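Local coordinates for protein 6-carboxyhexanoate--coa ligase (Bacillus subtilis, PDB 5FLG) that belongs to the 6-carboxyhexanoate--CoA ligase family and is seen with pimelic acid, a nucleotide analogue and magnesium bound, at residues 155-160 with 166-171; 107-112 with 127-132; 183-188 with 242-247; 202-205 with 211-214. All coordinates share one frame; numbering follows the deposited sequence.

Contact 1: residues 155-160 with 166-171; sequences ANFEKW and VPAHSR. With PML (pimelic acid), chain C.
Phe157 reaches out from helix 154-164 and overlaps the backbone of Ala168 and His169 in the link to helix 170-184, so the contact packs the short link between two consecutive helices back on the first of them. With CG anti to the backbone N (chi1 172°) the ring leaves the helix toward the link, and its CE2 corner lies 3.7 Å from Ala168 C, which sits at the ring edge close to its plane. CZ, the farthest carbon, comes to 3.5 Å from His169 O. Ala168 is the centre of an inverse gamma turn, closed by a weak bond from His169 N to Pro167 O, and this turn presents its methyl group to the helix. Glu158, bent at chi2 (-87°), folds its carboxylate over that methyl, with OE2 3.3 Å from Ala168 CB. Two residues after Glu158, Trp160 CH2 meets Val166 CB at 4.3 Å, a looser apolar touch, while Trp152 and Trp254 pack against the same indole. His169 is the N-cap of helix 170-184, whose second residue, Arg171, belongs to the pimelic acid pocket. Its NH2 forms a salt bridge with Asp197, a magnesium ligand, and its NE donates to O72 of pimelic acid at 2.9 Å, on a bent path of 133°.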
loop_
_atom_site.group_PDB
_atom_site.type_symbol
_atom_site.label_atom_id
_atom_site.label_comp_id
_atom_site.label_asym_id
_atom_site.label_seq_id
_atom_site.Cartn_x
_atom_site.Cartn_y
_atom_site.Cartn_z
ATOM N N ALA A 155 20.746 5.140 -14.242
ATOM C CA ALA A 155 21.786 5.242 -15.277
ATOM C C ALA A 155 22.710 6.420 -14.981
ATOM O O ALA A 155 23.949 6.321 -15.030
ATOM C CB ALA A 155 21.125 5.395 -16.644
ATOM N N ASN A 156 22.113 7.495 -14.480
ATOM C CA ASN A 156 22.901 8.679 -14.137
ATOM C C ASN A 156 23.678 8.419 -12.850
ATOM O O ASN A 156 24.869 8.647 -12.779
ATOM C CB ASN A 156 21.958 9.877 -14.050
ATOM C CG ASN A 156 22.666 11.161 -13.632
ATOM O OD1 ASN A 156 22.929 11.333 -12.465
ATOM N ND2 ASN A 156 23.259 11.832 -14.591
ATOM N N PHE A 157 23.074 7.714 -11.909
ATOM C CA PHE A 157 23.805 7.315 -10.711
ATOM C C PHE A 157 25.013 6.434 -10.984
ATOM O O PHE A 157 26.096 6.652 -10.427
ATOM C CB PHE A 157 22.892 6.575 -9.730
ATOM C CG PHE A 157 23.629 5.973 -8.569
ATOM C CD1 PHE A 157 24.128 6.780 -7.557
ATOM C CD2 PHE A 157 23.771 4.585 -8.445
ATOM C CE1 PHE A 157 24.927 6.243 -6.553
ATOM C CE2 PHE A 157 24.501 4.038 -7.405
ATOM C CZ PHE A 157 25.053 4.872 -6.433
ATOM N N GLU A 158 24.863 5.437 -11.850
ATOM C CA GLU A 158 26.008 4.566 -12.151
ATOM C C GLU A 158 27.164 5.352 -12.760
ATOM O O GLU A 158 28.339 5.171 -12.389
ATOM C CB GLU A 158 25.576 3.452 -13.105
ATOM C CG GLU A 158 24.667 2.401 -12.472
ATOM C CD GLU A 158 25.423 1.257 -11.781
ATOM O OE1 GLU A 158 26.525 0.882 -12.251
ATOM O OE2 GLU A 158 24.917 0.704 -10.770
ATOM N N LYS A 159 26.836 6.286 -13.633
ATOM C CA LYS A 159 27.856 7.163 -14.193
ATOM C C LYS A 159 28.525 8.002 -13.118
ATOM O O LYS A 159 29.756 8.008 -12.996
ATOM C CB LYS A 159 27.243 8.082 -15.237
ATOM C CG LYS A 159 28.283 8.706 -16.126
ATOM C CD LYS A 159 27.745 9.058 -17.505
ATOM C CE LYS A 159 28.910 9.286 -18.459
ATOM N NZ LYS A 159 28.477 9.625 -19.844
ATOM N N TRP A 160 27.716 8.569 -12.223
ATOM C CA TRP A 160 28.282 9.324 -11.110
ATOM C C TRP A 160 29.212 8.480 -10.230
ATOM O O TRP A 160 30.305 8.896 -9.848
ATOM C CB TRP A 160 27.161 9.936 -10.257
ATOM C CG TRP A 160 27.669 10.502 -9.007
ATOM C CD1 TRP A 160 28.011 11.808 -8.772
ATOM C CD2 TRP A 160 27.840 9.815 -7.781
ATOM N NE1 TRP A 160 28.475 11.948 -7.485
ATOM C CE2 TRP A 160 28.354 10.746 -6.848
ATOM C CE3 TRP A 160 27.645 8.492 -7.379
ATOM C CZ2 TRP A 160 28.638 10.405 -5.543
ATOM C CZ3 TRP A 160 27.965 8.143 -6.086
ATOM C CH2 TRP A 160 28.431 9.098 -5.170
ATOM N N VAL A 166 33.342 5.660 -6.141
ATOM C CA VAL A 166 32.503 5.137 -5.069
ATOM C C VAL A 166 31.713 3.981 -5.655
ATOM O O VAL A 166 31.309 4.051 -6.826
ATOM C CB VAL A 166 31.518 6.224 -4.606
ATOM C CG1 VAL A 166 30.529 5.666 -3.596
ATOM C CG2 VAL A 166 32.298 7.387 -4.026
ATOM N N PRO A 167 31.504 2.913 -4.871
ATOM C CA PRO A 167 30.799 1.743 -5.405
ATOM C C PRO A 167 29.349 2.074 -5.718
ATOM O O PRO A 167 28.728 2.852 -5.003
ATOM C CB PRO A 167 30.848 0.732 -4.242
ATOM C CG PRO A 167 31.774 1.293 -3.221
ATOM C CD PRO A 167 31.785 2.776 -3.434
ATOM N N ALA A 168 28.809 1.470 -6.761
ATOM C CA ALA A 168 27.474 1.775 -7.247
ATOM C C ALA A 168 26.381 1.047 -6.459
ATOM O O ALA A 168 25.528 0.398 -7.033
ATOM C CB ALA A 168 27.375 1.409 -8.719
ATOM N N HIS A 169 26.367 1.215 -5.149
ATOM C CA HIS A 169 25.400 0.522 -4.306
ATOM C C HIS A 169 24.124 1.302 -4.134
ATOM O O HIS A 169 24.133 2.555 -4.004
ATOM C CB HIS A 169 26.000 0.246 -2.928
ATOM C CG HIS A 169 27.168 -0.687 -2.956
ATOM N ND1 HIS A 169 28.189 -0.629 -2.028
ATOM C CD2 HIS A 169 27.504 -1.673 -3.824
ATOM C CE1 HIS A 169 29.091 -1.554 -2.309
ATOM N NE2 HIS A 169 28.698 -2.205 -3.393
ATOM N N SER A 170 23.020 0.566 -4.088
ATOM C CA SER A 170 21.717 1.163 -3.892
ATOM C C SER A 170 21.627 2.009 -2.617
ATOM O O SER A 170 20.882 2.977 -2.583
ATOM C CB SER A 170 20.673 0.076 -3.793
ATOM O OG SER A 170 20.633 -0.644 -4.994
ATOM N N ARG A 171 22.201 1.498 -1.532
ATOM C CA ARG A 171 22.233 2.224 -0.271
ATOM C C ARG A 171 22.736 3.662 -0.508
ATOM O O ARG A 171 22.265 4.615 0.147
ATOM C CB ARG A 171 23.178 1.525 0.726
ATOM C CG ARG A 171 22.528 0.469 1.595
ATOM C CD ARG A 171 23.413 0.127 2.783
ATOM N NE ARG A 171 22.782 -0.812 3.727
ATOM C CZ ARG A 171 23.045 -2.114 3.758
ATOM N NH1 ARG A 171 23.845 -2.636 2.843
ATOM N NH2 ARG A 171 22.464 -2.918 4.644
HETATM C C1 PML C . 26.793 5.479 2.451
HETATM O O11 PML C . 27.237 6.552 1.928
HETATM O O12 PML C . 27.369 4.357 2.224
HETATM C C2 PML C . 25.840 5.643 3.650
HETATM C C3 PML C . 24.498 4.930 3.583
HETATM C C4 PML C . 23.962 4.493 4.958
HETATM C C5 PML C . 22.534 4.913 5.250
HETATM C C6 PML C . 21.634 3.793 5.765
HETATM C C7 PML C . 21.523 2.636 4.769
HETATM O O71 PML C . 21.081 2.864 3.619
HETATM O O72 PML C . 21.764 1.466 5.161
#

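Contact 2: residues 107-112 with 127-132; sequences RDVIEK and VLFDIH
Val109, on the first turn of helix 107-116, points its CB at strand 127-130 and divides there into two branches that meet different residues. CG1 stands anti to the backbone N (chi1 170°) and runs to the rim of the Phe129 ring, lying in the ring plane at its edge, 3.8 Å from Phe129 CE2 and 3.9 Å from Phe129 CD2. The same methyl has a more distant apolar neighbour in Ile131 CG2, at 4.4 Å. CG2, anti to the carbonyl carbon, takes the other direction and ends 3.5 Å from Ile131 O, just past the end of the strand. The contact is thus a helix laid against a mixed beta-sheet, in which strand 127-130 runs beside strand 227-232; Phe231 of that strand touches both Val109 and Phe129. The side chains of Val109 and Phe129 run antiparallel past one another, which brings Phe129 CE2 to 3.6 Å from Val109 O. One turn farther along the helix, Lys112 CB approaches the ring edge at 4.2 Å from Phe129 CZ before the rest of the lysine leads away, and Ala113 and Gln116 continue the helix side of the packing. Beyond the strand the chain bends through an Asx turn: His132 N donates to Asp130 OD1 at 2.6 Å, coming from above the carboxylate plane, 39° out of it.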
loop_
_atom_site.group_PDB
_atom_site.type_symbol
_atom_site.label_atom_id
_atom_site.label_comp_id
_atom_site.label_asym_id
_atom_site.label_seq_id
_atom_site.Cartn_x
_atom_site.Cartn_y
_atom_site.Cartn_z
ATOM N N ARG A 107 28.663 23.173 19.589
ATOM C CA ARG A 107 29.083 22.011 20.349
ATOM C C ARG A 107 28.088 21.560 21.396
ATOM O O ARG A 107 27.841 20.349 21.547
ATOM C CB ARG A 107 30.414 22.296 21.036
ATOM C CG ARG A 107 31.122 21.057 21.534
ATOM C CD ARG A 107 32.468 21.436 22.127
ATOM N NE ARG A 107 33.417 21.774 21.073
ATOM C CZ ARG A 107 34.726 21.890 21.254
ATOM N NH1 ARG A 107 35.236 21.722 22.466
ATOM N NH2 ARG A 107 35.520 22.173 20.226
ATOM N N ASP A 108 27.464 22.516 22.073
ATOM C CA ASP A 108 26.500 22.174 23.096
ATOM C C ASP A 108 25.230 21.580 22.489
ATOM O O ASP A 108 24.655 20.643 23.060
ATOM C CB ASP A 108 26.140 23.400 23.930
ATOM C CG ASP A 108 25.605 24.514 23.083
ATOM O OD1 ASP A 108 26.270 24.812 22.067
ATOM O OD2 ASP A 108 24.454 24.942 23.308
ATOM N N VAL A 109 24.822 22.055 21.311
ATOM C CA VAL A 109 23.720 21.402 20.587
ATOM C C VAL A 109 24.069 19.962 20.150
ATOM O O VAL A 109 23.254 19.020 20.299
ATOM C CB VAL A 109 23.321 22.223 19.364
ATOM C CG1 VAL A 109 22.362 21.438 18.484
ATOM C CG2 VAL A 109 22.702 23.546 19.822
ATOM N N ILE A 110 25.295 19.776 19.695
ATOM C CA ILE A 110 25.753 18.451 19.254
ATOM C C ILE A 110 25.704 17.494 20.447
ATOM O O ILE A 110 25.206 16.378 20.333
ATOM C CB ILE A 110 27.201 18.522 18.697
ATOM C CG1 ILE A 110 27.223 19.292 17.378
ATOM C CG2 ILE A 110 27.776 17.111 18.454
ATOM C CD1 ILE A 110 28.623 19.651 16.894
ATOM N N GLU A 111 26.200 17.932 21.605
ATOM C CA GLU A 111 26.264 17.044 22.770
ATOM C C GLU A 111 24.857 16.696 23.243
ATOM O O GLU A 111 24.552 15.555 23.618
ATOM C CB GLU A 111 27.069 17.663 23.904
ATOM C CG GLU A 111 28.573 17.670 23.687
ATOM C CD GLU A 111 29.280 18.774 24.473
ATOM O OE1 GLU A 111 28.619 19.517 25.240
ATOM O OE2 GLU A 111 30.498 18.941 24.288
ATOM N N LYS A 112 23.976 17.679 23.222
ATOM C CA LYS A 112 22.623 17.432 23.684
ATOM C C LYS A 112 21.977 16.390 22.771
ATOM O O LYS A 112 21.164 15.571 23.229
ATOM C CB LYS A 112 21.789 18.702 23.699
ATOM C CG LYS A 112 22.140 19.689 24.822
ATOM C CD LYS A 112 21.446 21.025 24.601
ATOM C CE LYS A 112 21.792 22.024 25.699
ATOM N NZ LYS A 112 20.980 23.267 25.537
ATOM N N VAL A 127 14.545 12.625 12.952
ATOM C CA VAL A 127 14.285 13.549 14.020
ATOM C C VAL A 127 14.737 14.918 13.577
ATOM O O VAL A 127 15.788 15.046 12.963
ATOM C CB VAL A 127 15.092 13.128 15.259
ATOM C CG1 VAL A 127 15.007 14.209 16.340
ATOM C CG2 VAL A 127 14.583 11.778 15.768
ATOM N N LEU A 128 13.978 15.943 13.953
ATOM C CA LEU A 128 14.341 17.317 13.672
ATOM C C LEU A 128 14.754 18.010 14.961
ATOM O O LEU A 128 13.985 18.038 15.931
ATOM C CB LEU A 128 13.148 18.074 13.062
ATOM C CG LEU A 128 12.914 18.070 11.549
ATOM C CD1 LEU A 128 12.923 16.673 10.966
ATOM C CD2 LEU A 128 11.614 18.776 11.198
ATOM N N PHE A 129 15.966 18.569 14.962
ATOM C CA PHE A 129 16.568 19.045 16.159
ATOM C C PHE A 129 16.853 20.549 16.006
ATOM O O PHE A 129 17.637 20.983 15.163
ATOM C CB PHE A 129 17.848 18.248 16.451
ATOM C CG PHE A 129 18.249 18.254 17.901
ATOM C CD1 PHE A 129 17.420 17.697 18.867
ATOM C CD2 PHE A 129 19.401 18.906 18.317
ATOM C CE1 PHE A 129 17.746 17.773 20.214
ATOM C CE2 PHE A 129 19.727 18.985 19.662
ATOM C CZ PHE A 129 18.897 18.417 20.615
ATOM N N ASP A 130 16.218 21.348 16.833
ATOM C CA ASP A 130 16.323 22.811 16.697
ATOM C C ASP A 130 17.605 23.295 17.331
ATOM O O ASP A 130 17.790 23.105 18.517
ATOM C CB ASP A 130 15.150 23.412 17.411
ATOM C CG ASP A 130 15.099 24.928 17.321
ATOM O OD1 ASP A 130 16.099 25.605 16.995
ATOM O OD2 ASP A 130 14.013 25.425 17.614
ATOM N N ILE A 131 18.462 23.982 16.572
ATOM C CA ILE A 131 19.752 24.402 17.095
ATOM C C ILE A 131 19.605 25.674 17.952
ATOM O O ILE A 131 20.527 26.065 18.610
ATOM C CB ILE A 131 20.777 24.703 15.999
ATOM C CG1 ILE A 131 20.440 26.024 15.300
ATOM C CG2 ILE A 131 20.864 23.579 14.999
ATOM C CD1 ILE A 131 21.546 26.538 14.401
ATOM N N HIS A 132 18.429 26.255 17.997
ATOM C CA HIS A 132 18.200 27.408 18.884
ATOM C C HIS A 132 17.779 26.994 20.292
ATOM O O HIS A 132 18.270 27.521 21.270
ATOM C CB HIS A 132 17.123 28.316 18.294
ATOM C CG HIS A 132 17.538 28.971 17.025
ATOM N ND1 HIS A 132 18.780 29.551 16.862
ATOM C CD2 HIS A 132 16.876 29.152 15.857
ATOM C CE1 HIS A 132 18.852 30.097 15.661
ATOM N NE2 HIS A 132 17.724 29.838 15.018
#

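Contact 3: residues 183-188 with 242-247; sequences SRHPAV and IHDLEK
His185 and Asp244 carry this contact through a single side-chain bond, His185 NE2 donating to Asp244 OD2 at 3.1 Å. The carboxylate oxygen is used on its anti side, and the approach is somewhat bent, with an N-H...O angle of 144°; ring and carboxylate planes are turned 41° from one another. The imidazole is the firm part. Its CG is anti to the backbone N (chi1 -165°), which swings the ring over the turn that follows, where ND1 accepts from Ala187 N at 3.0 Å, almost in the ring plane, while Pro186 CD rests on one ring face. Both ring nitrogens are therefore engaged, and acceptance at ND1 is consistent with the proton being on NE2, facing the aspartate. Tyr241 meets the same ring. Asp244 also brings its CB to 3.8 Å from His185 CD2. Around this point the contact is loose: it lies at the surface, with Asp244 partly exposed, and the buried Leu245 comes only loosely up to segment 183-188 and packs on Val182 of helix 170-184. What results is a His-carboxylate hydrogen bond joining helix 238-247 to the type I beta turn, His185 to Val188, that leads from helix 170-184 into strand 188-194.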
loop_
_atom_site.group_PDB
_atom_site.type_symbol
_atom_site.label_atom_id
_atom_site.label_comp_id
_atom_site.label_asym_id
_atom_site.label_seq_id
_atom_site.Cartn_x
_atom_site.Cartn_y
_atom_site.Cartn_z
ATOM N N SER A 183 19.570 18.639 2.292
ATOM C CA SER A 183 20.547 19.703 2.476
ATOM C C SER A 183 20.175 20.996 1.746
ATOM O O SER A 183 20.620 22.082 2.120
ATOM C CB SER A 183 21.887 19.236 1.998
ATOM O OG SER A 183 22.889 20.178 2.296
ATOM N N ARG A 184 19.494 20.835 0.618
ATOM C CA ARG A 184 18.972 21.946 -0.159
ATOM C C ARG A 184 18.020 22.830 0.677
ATOM O O ARG A 184 17.870 24.017 0.436
ATOM C CB ARG A 184 18.226 21.369 -1.352
ATOM C CG ARG A 184 17.645 22.400 -2.297
ATOM C CD ARG A 184 17.864 21.980 -3.745
ATOM N NE ARG A 184 17.228 22.901 -4.684
ATOM C CZ ARG A 184 15.916 23.067 -4.757
ATOM N NH1 ARG A 184 15.125 22.394 -3.934
ATOM N NH2 ARG A 184 15.402 23.926 -5.620
ATOM N N HIS A 185 17.279 22.226 1.582
ATOM C CA HIS A 185 16.317 22.996 2.337
ATOM C C HIS A 185 16.962 24.130 3.127
ATOM O O HIS A 185 17.875 23.921 3.890
ATOM C CB HIS A 185 15.526 22.095 3.254
ATOM C CG HIS A 185 14.301 22.742 3.799
ATOM N ND1 HIS A 185 14.356 23.784 4.705
ATOM C CD2 HIS A 185 12.993 22.560 3.510
ATOM C CE1 HIS A 185 13.131 24.198 4.975
ATOM N NE2 HIS A 185 12.283 23.449 4.289
ATOM N N PRO A 186 16.505 25.360 2.911
ATOM C CA PRO A 186 17.240 26.466 3.574
ATOM C C PRO A 186 17.286 26.417 5.113
ATOM O O PRO A 186 18.242 26.889 5.701
ATOM C CB PRO A 186 16.530 27.743 3.087
ATOM C CG PRO A 186 15.284 27.324 2.399
ATOM C CD PRO A 186 15.303 25.801 2.185
ATOM N N ALA A 187 16.395 25.691 5.767
ATOM C CA ALA A 187 16.466 25.635 7.241
ATOM C C ALA A 187 17.393 24.539 7.804
ATOM O O ALA A 187 17.740 24.551 8.999
ATOM C CB ALA A 187 15.067 25.512 7.820
ATOM N N VAL A 188 17.834 23.608 6.953
ATOM C CA VAL A 188 18.681 22.527 7.428
ATOM C C VAL A 188 20.156 22.855 7.386
ATOM O O VAL A 188 20.756 23.021 6.305
ATOM C CB VAL A 188 18.453 21.201 6.620
ATOM C CG1 VAL A 188 19.332 20.096 7.184
ATOM C CG2 VAL A 188 17.010 20.777 6.660
ATOM N N ILE A 242 8.290 20.300 7.491
ATOM C CA ILE A 242 7.893 18.890 7.393
ATOM C C ILE A 242 7.177 18.642 6.071
ATOM O O ILE A 242 7.385 17.622 5.394
ATOM C CB ILE A 242 6.980 18.473 8.579
ATOM C CG1 ILE A 242 7.815 18.288 9.847
ATOM C CG2 ILE A 242 6.233 17.180 8.264
ATOM C CD1 ILE A 242 7.001 17.937 11.068
ATOM N N HIS A 243 6.343 19.596 5.683
ATOM C CA HIS A 243 5.589 19.435 4.462
ATOM C C HIS A 243 6.519 19.463 3.238
ATOM O O HIS A 243 6.422 18.601 2.361
ATOM C CB HIS A 243 4.509 20.513 4.371
ATOM C CG HIS A 243 3.674 20.413 3.141
ATOM N ND1 HIS A 243 4.006 21.056 1.972
ATOM C CD2 HIS A 243 2.592 19.648 2.861
ATOM C CE1 HIS A 243 3.119 20.753 1.042
ATOM N NE2 HIS A 243 2.249 19.904 1.559
ATOM N N ASP A 244 7.490 20.373 3.246
ATOM C CA ASP A 244 8.513 20.392 2.210
ATOM C C ASP A 244 9.249 19.061 2.125
ATOM O O ASP A 244 9.486 18.556 1.031
ATOM C CB ASP A 244 9.546 21.488 2.452
ATOM C CG ASP A 244 8.943 22.878 2.421
ATOM O OD1 ASP A 244 7.971 23.067 1.658
ATOM O OD2 ASP A 244 9.460 23.782 3.135
ATOM N N LEU A 245 9.715 18.547 3.259
ATOM C CA LEU A 245 10.472 17.303 3.238
ATOM C C LEU A 245 9.641 16.120 2.745
ATOM O O LEU A 245 10.149 15.214 2.083
ATOM C CB LEU A 245 11.047 17.000 4.623
ATOM C CG LEU A 245 12.083 18.016 5.094
ATOM C CD1 LEU A 245 12.362 17.828 6.564
ATOM C CD2 LEU A 245 13.369 17.901 4.299
ATOM N N GLU A 246 8.359 16.118 3.079
ATOM C CA GLU A 246 7.494 15.028 2.674
ATOM C C GLU A 246 6.964 15.154 1.252
ATOM O O GLU A 246 6.782 14.131 0.583
ATOM C CB GLU A 246 6.361 14.834 3.688
ATOM C CG GLU A 246 6.895 14.452 5.070
ATOM C CD GLU A 246 5.817 14.145 6.103
ATOM O OE1 GLU A 246 4.695 14.680 5.990
ATOM O OE2 GLU A 246 6.122 13.405 7.075
ATOM N N LYS A 247 6.841 16.378 0.729
ATOM C CA LYS A 247 6.047 16.588 -0.490
ATOM C C LYS A 247 6.761 17.172 -1.720
ATOM O O LYS A 247 6.242 17.098 -2.843
ATOM C CB LYS A 247 4.826 17.430 -0.171
ATOM C CG LYS A 247 3.891 16.754 0.819
ATOM C CD LYS A 247 3.334 15.458 0.244
ATOM C CE LYS A 247 1.847 15.311 0.519
ATOM N NZ LYS A 247 1.622 14.789 1.891
#

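Contact 4: residues 202-205 with 211-214; sequences TGYV and GYQR. With PML (pimelic acid), chain C.
The beta hairpin of strands 203-207 and 211-215 forms one wall of the pimelic acid pocket. Val205 and Gln213 form a hydrogen-bonded pair: Gln213 N donates to Val205 O at 2.8 Å, and Val205 N returns a bond to Gln213 O at 3.1 Å. Tyr204 and Arg214 make the neighbouring non-hydrogen-bonded pair, where Tyr204 CA lies close to Gln213 O in a CA-H...O contact. On the face that carries Tyr204 and Arg214, the Tyr204 ring takes a chi1 of 69°, with CG between the backbone N and the carbonyl carbon, and Tyr212 CE1 settles over the centre of that ring, 3.3 Å above its plane. The two planes are 37° apart, so the rings meet obliquely. Tyr204 OH is held by Arg228, while Tyr212, which touches Ala175 and Leu176 of helix 170-184, sends its hydroxyl toward the ligand.

Pimelic acid O11 receives two bonds, from Tyr212 OH at 2.7 Å and from Arg214 NE at 3.0 Å. The arginine chain, bent at chi3, sets the edge of its guanidinium against the carboxylate, and NH2 adds a bond to O12 at 3.2 Å with an angle of 171°. Thr83 takes the remaining nitrogen, NH1, which should help fix the group's rotation. Thr202 CG2 borders the same end, 3.8 Å from pimelic acid O12. This is a side-on bidentate arginine-carboxylate pair, through NE and NH2, with a tyrosine hydroxyl as a second donor to O11, in a ligand pocket built on a beta hairpin.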
loop_
_atom_site.group_PDB
_atom_site.type_symbol
_atom_site.label_atom_id
_atom_site.label_comp_id
_atom_site.label_asym_id
_atom_site.label_seq_id
_atom_site.Cartn_x
_atom_site.Cartn_y
_atom_site.Cartn_z
ATOM N N THR A 202 28.836 1.920 7.771
ATOM C CA THR A 202 29.106 3.249 7.211
ATOM C C THR A 202 27.948 4.189 7.390
ATOM O O THR A 202 26.786 3.770 7.368
ATOM C CB THR A 202 29.433 3.176 5.737
ATOM O OG1 THR A 202 30.564 2.323 5.560
ATOM C CG2 THR A 202 29.749 4.538 5.179
ATOM N N GLY A 203 28.272 5.424 7.788
ATOM C CA GLY A 203 27.273 6.478 7.882
ATOM C C GLY A 203 27.817 7.754 7.281
ATOM O O GLY A 203 28.758 7.717 6.487
ATOM N N TYR A 204 27.231 8.904 7.650
ATOM C CA TYR A 204 27.666 10.148 7.077
ATOM C C TYR A 204 27.144 11.348 7.864
ATOM O O TYR A 204 26.306 11.222 8.746
ATOM C CB TYR A 204 27.214 10.299 5.616
ATOM C CG TYR A 204 25.699 10.481 5.406
ATOM C CD1 TYR A 204 25.111 11.728 5.481
ATOM C CD2 TYR A 204 24.875 9.388 5.122
ATOM C CE1 TYR A 204 23.779 11.898 5.294
ATOM C CE2 TYR A 204 23.542 9.569 4.828
ATOM C CZ TYR A 204 22.986 10.831 5.005
ATOM O OH TYR A 204 21.656 11.058 4.739
ATOM N N VAL A 205 27.811 12.462 7.624
ATOM C CA VAL A 205 27.306 13.787 8.004
ATOM C C VAL A 205 27.271 14.583 6.708
ATOM O O VAL A 205 28.119 14.395 5.828
ATOM C CB VAL A 205 28.286 14.462 8.983
ATOM C CG1 VAL A 205 27.929 15.934 9.177
ATOM C CG2 VAL A 205 28.216 13.772 10.321
ATOM N N GLY A 211 29.393 19.265 2.050
ATOM C CA GLY A 211 28.792 18.226 1.223
ATOM C C GLY A 211 28.429 16.944 1.977
ATOM O O GLY A 211 27.983 16.981 3.129
ATOM N N TYR A 212 28.673 15.809 1.335
ATOM C CA TYR A 212 28.322 14.470 1.871
ATOM C C TYR A 212 29.585 13.762 2.319
ATOM O O TYR A 212 30.389 13.299 1.495
ATOM C CB TYR A 212 27.632 13.657 0.792
ATOM C CG TYR A 212 27.110 12.264 1.199
ATOM C CD1 TYR A 212 25.851 12.129 1.755
ATOM C CD2 TYR A 212 27.720 11.125 0.721
ATOM C CE1 TYR A 212 25.278 10.898 1.964
ATOM C CE2 TYR A 212 27.185 9.853 0.967
ATOM C CZ TYR A 212 25.961 9.753 1.588
ATOM O OH TYR A 212 25.414 8.545 1.888
ATOM N N GLN A 213 29.792 13.741 3.632
ATOM C CA GLN A 213 31.024 13.267 4.220
ATOM C C GLN A 213 30.780 11.878 4.759
ATOM O O GLN A 213 30.189 11.729 5.816
ATOM C CB GLN A 213 31.468 14.200 5.345
ATOM C CG GLN A 213 31.906 15.578 4.867
ATOM C CD GLN A 213 33.316 15.587 4.308
ATOM O OE1 GLN A 213 34.167 14.770 4.679
ATOM N NE2 GLN A 213 33.567 16.498 3.385
ATOM N N ARG A 214 31.132 10.849 3.973
ATOM C CA ARG A 214 30.942 9.486 4.422
ATOM C C ARG A 214 31.954 9.159 5.500
ATOM O O ARG A 214 33.113 9.491 5.376
ATOM C CB ARG A 214 31.140 8.515 3.237
ATOM C CG ARG A 214 30.281 8.846 2.060
ATOM C CD ARG A 214 30.541 7.935 0.879
ATOM N NE ARG A 214 30.112 6.583 1.164
ATOM C CZ ARG A 214 30.873 5.507 1.010
ATOM N NH1 ARG A 214 32.131 5.627 0.639
ATOM N NH2 ARG A 214 30.374 4.306 1.255
HETATM C C1 PML C . 26.793 5.479 2.451
HETATM O O11 PML C . 27.237 6.552 1.928
HETATM O O12 PML C . 27.369 4.357 2.224
HETATM C C2 PML C . 25.840 5.643 3.650
HETATM C C3 PML C . 24.498 4.930 3.583
HETATM C C4 PML C . 23.962 4.493 4.958
HETATM C C5 PML C . 22.534 4.913 5.250
HETATM C C6 PML C . 21.634 3.793 5.765
HETATM C C7 PML C . 21.523 2.636 4.769
HETATM O O71 PML C . 21.081 2.864 3.619
HETATM O O72 PML C . 21.764 1.466 5.161
#

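How the contacts relate
Contacts 1 and 4 share pimelic acid and grip its two ends: Arg171 of contact 1 holds the O72 end, Tyr212 and Arg214 of contact 4 the O11/O12 end. Their centres are 16 Å apart and their nearest atoms about 5 Å. Contacts 1 and 3 both use helix 170-184, and their centres lie 24 Å apart. Contacts 2 and 4 reach the same mixed sheet with centres 18 Å apart, and the side chain of Tyr204 in contact 4 is about 7 Å from the bound nucleotide analogue, against about 13 Å for the side chains of Phe129 in contact 2 and Asp244 in contact 3. Contacts 2 and 3 touch directly, Leu128 CD2 packing 4.1 Å from Ile242 CG1.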